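Local structure of carbohydrate binding protein, putative, cbp2D (Cellvibrio japonicus, 7B21) at residues A[5-10]-A[82-87]. The protein carries a covalently bound heme c in its X183 cytochrome domain and probably transfers electrons, with polysaccharide binding likely elsewhere in the protein. Numbering follows the deposited sequence.
Sequences GDATRG and IEAFIR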
# COMPACT_ATOMS: atom_id res chain seq x y z
N GLY A 5 -3.82 7.67 -10.06
CA GLY A 5 -3.46 7.78 -8.62
C GLY A 5 -2.74 9.06 -8.31
O GLY A 5 -1.90 9.51 -9.11
N ASP A 6 -3.00 9.62 -7.16
CA ASP A 6 -2.33 10.83 -6.68
C ASP A 6 -1.49 10.47 -5.46
O ASP A 6 -2.03 10.12 -4.42
CB ASP A 6 -3.35 11.90 -6.34
CG ASP A 6 -2.68 13.19 -5.96
OD1 ASP A 6 -2.03 13.26 -4.98
OD2 ASP A 6 -2.83 14.12 -6.68
N ALA A 7 -0.17 10.52 -5.62
CA ALA A 7 0.75 10.11 -4.56
C ALA A 7 0.64 10.99 -3.32
O ALA A 7 0.85 10.49 -2.21
CB ALA A 7 2.15 10.14 -5.07
N THR A 8 0.34 12.25 -3.50
CA THR A 8 0.25 13.17 -2.36
C THR A 8 -0.95 12.76 -1.50
O THR A 8 -0.88 12.64 -0.26
CB THR A 8 0.19 14.63 -2.84
OG1 THR A 8 1.35 14.88 -3.61
CG2 THR A 8 0.06 15.58 -1.69
N ARG A 9 -2.10 12.50 -2.13
CA ARG A 9 -3.25 11.98 -1.39
C ARG A 9 -2.96 10.60 -0.80
O ARG A 9 -3.36 10.29 0.34
CB ARG A 9 -4.50 11.89 -2.24
CG ARG A 9 -5.01 13.23 -2.70
CD ARG A 9 -6.41 13.15 -3.22
NE ARG A 9 -6.58 12.15 -4.21
CZ ARG A 9 -7.27 12.27 -5.30
NH1 ARG A 9 -8.01 13.34 -5.49
NH2 ARG A 9 -7.18 11.30 -6.21
N GLY A 10 -2.27 9.76 -1.55
CA GLY A 10 -1.91 8.45 -1.03
C GLY A 10 -1.06 8.49 0.22
O GLY A 10 -1.19 7.60 1.07
N ILE A 82 -2.83 5.23 -3.00
CA ILE A 82 -1.77 4.65 -2.19
C ILE A 82 -0.76 3.93 -3.10
O ILE A 82 0.43 4.01 -2.81
CB ILE A 82 -2.35 3.74 -1.08
CG1 ILE A 82 -3.20 4.53 -0.09
CG2 ILE A 82 -1.18 3.07 -0.35
CD1 ILE A 82 -3.83 3.71 0.99
N GLU A 83 -1.21 3.27 -4.15
CA GLU A 83 -0.26 2.72 -5.13
C GLU A 83 0.73 3.79 -5.56
O GLU A 83 1.94 3.56 -5.58
CB GLU A 83 -1.02 2.13 -6.31
CG GLU A 83 -0.12 1.74 -7.47
CD GLU A 83 -0.94 1.28 -8.69
OE1 GLU A 83 -1.64 2.16 -9.26
OE2 GLU A 83 -0.90 0.10 -9.04
N ALA A 84 0.20 4.94 -5.97
CA ALA A 84 1.08 6.01 -6.47
C ALA A 84 2.08 6.41 -5.37
O ALA A 84 3.27 6.64 -5.65
CB ALA A 84 0.26 7.19 -6.94
N PHE A 85 1.62 6.53 -4.14
CA PHE A 85 2.50 6.87 -3.03
C PHE A 85 3.60 5.82 -2.85
O PHE A 85 4.79 6.18 -2.75
CB PHE A 85 1.67 7.03 -1.75
CG PHE A 85 2.49 7.22 -0.51
CD1 PHE A 85 3.40 8.27 -0.39
CD2 PHE A 85 2.33 6.42 0.59
CE1 PHE A 85 4.12 8.47 0.77
CE2 PHE A 85 3.04 6.61 1.76
CZ PHE A 85 3.93 7.65 1.85
N ILE A 86 3.24 4.56 -2.80
CA ILE A 86 4.25 3.49 -2.62
C ILE A 86 5.28 3.53 -3.75
O ILE A 86 6.48 3.32 -3.50
CB ILE A 86 3.54 2.13 -2.54
CG1 ILE A 86 2.73 2.03 -1.25
CG2 ILE A 86 4.55 1.01 -2.65
CD1 ILE A 86 1.80 0.85 -1.23
N ARG A 87 4.85 3.84 -4.98
CA ARG A 87 5.82 3.86 -6.10
C ARG A 87 6.78 5.05 -6.02
O ARG A 87 7.72 5.10 -6.81
CB ARG A 87 5.07 3.87 -7.42
CG ARG A 87 4.27 2.61 -7.66
CD ARG A 87 5.05 1.34 -7.54
NE ARG A 87 4.33 0.24 -8.13
CZ ARG A 87 4.80 -1.01 -8.16
NH1 ARG A 87 5.92 -1.34 -7.52
NH2 ARG A 87 4.13 -1.93 -8.82
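The ring of Phe85 meets the backbone of helix 7-16 obliquely, CD2 lying 3.7 Å from Gly10 O and CD1 3.8 Å from Ala7 O. Beyond the two segments, Trp89 meets this ring edge-to-face, and Trp14 meets it with the planes inclined at about 60°. The backbone points CB of Phe85 at helix 7-16, and with CG anti to the backbone N (chi1 173°) the ring runs on away from it. Phe85 CB itself packs 3.7 Å from Gly10 C. Glycine suits this place because, with no side chain, it leaves room for Phe85 CB and the Ile82 backbone to come close; the CA atoms of Gly10 and Ile82 are 4.0 Å apart. The same carbonyl oxygen is met by Ile82, whose CG1 lies 3.8 Å from Gly10 O and whose branched side chain also touches the heme. Ala84 offers only a methyl group, which fits against the first turn, with CB 3.6 Å from Ala7 N and 4.0 Å from Ala7 CB. That turn is capped by Asp6, whose OD1 accepts a nearly straight bond from Arg9 N (168°), and Arg9 forms a salt bridge with Asp81. Between the segments the contact is thus van der Waals packing, mostly of side chains from helix 76-86 against backbone, the close crossing of N- and C-terminal helices characteristic of the cytochrome c fold, and through Ile82 it reaches the heme pocket.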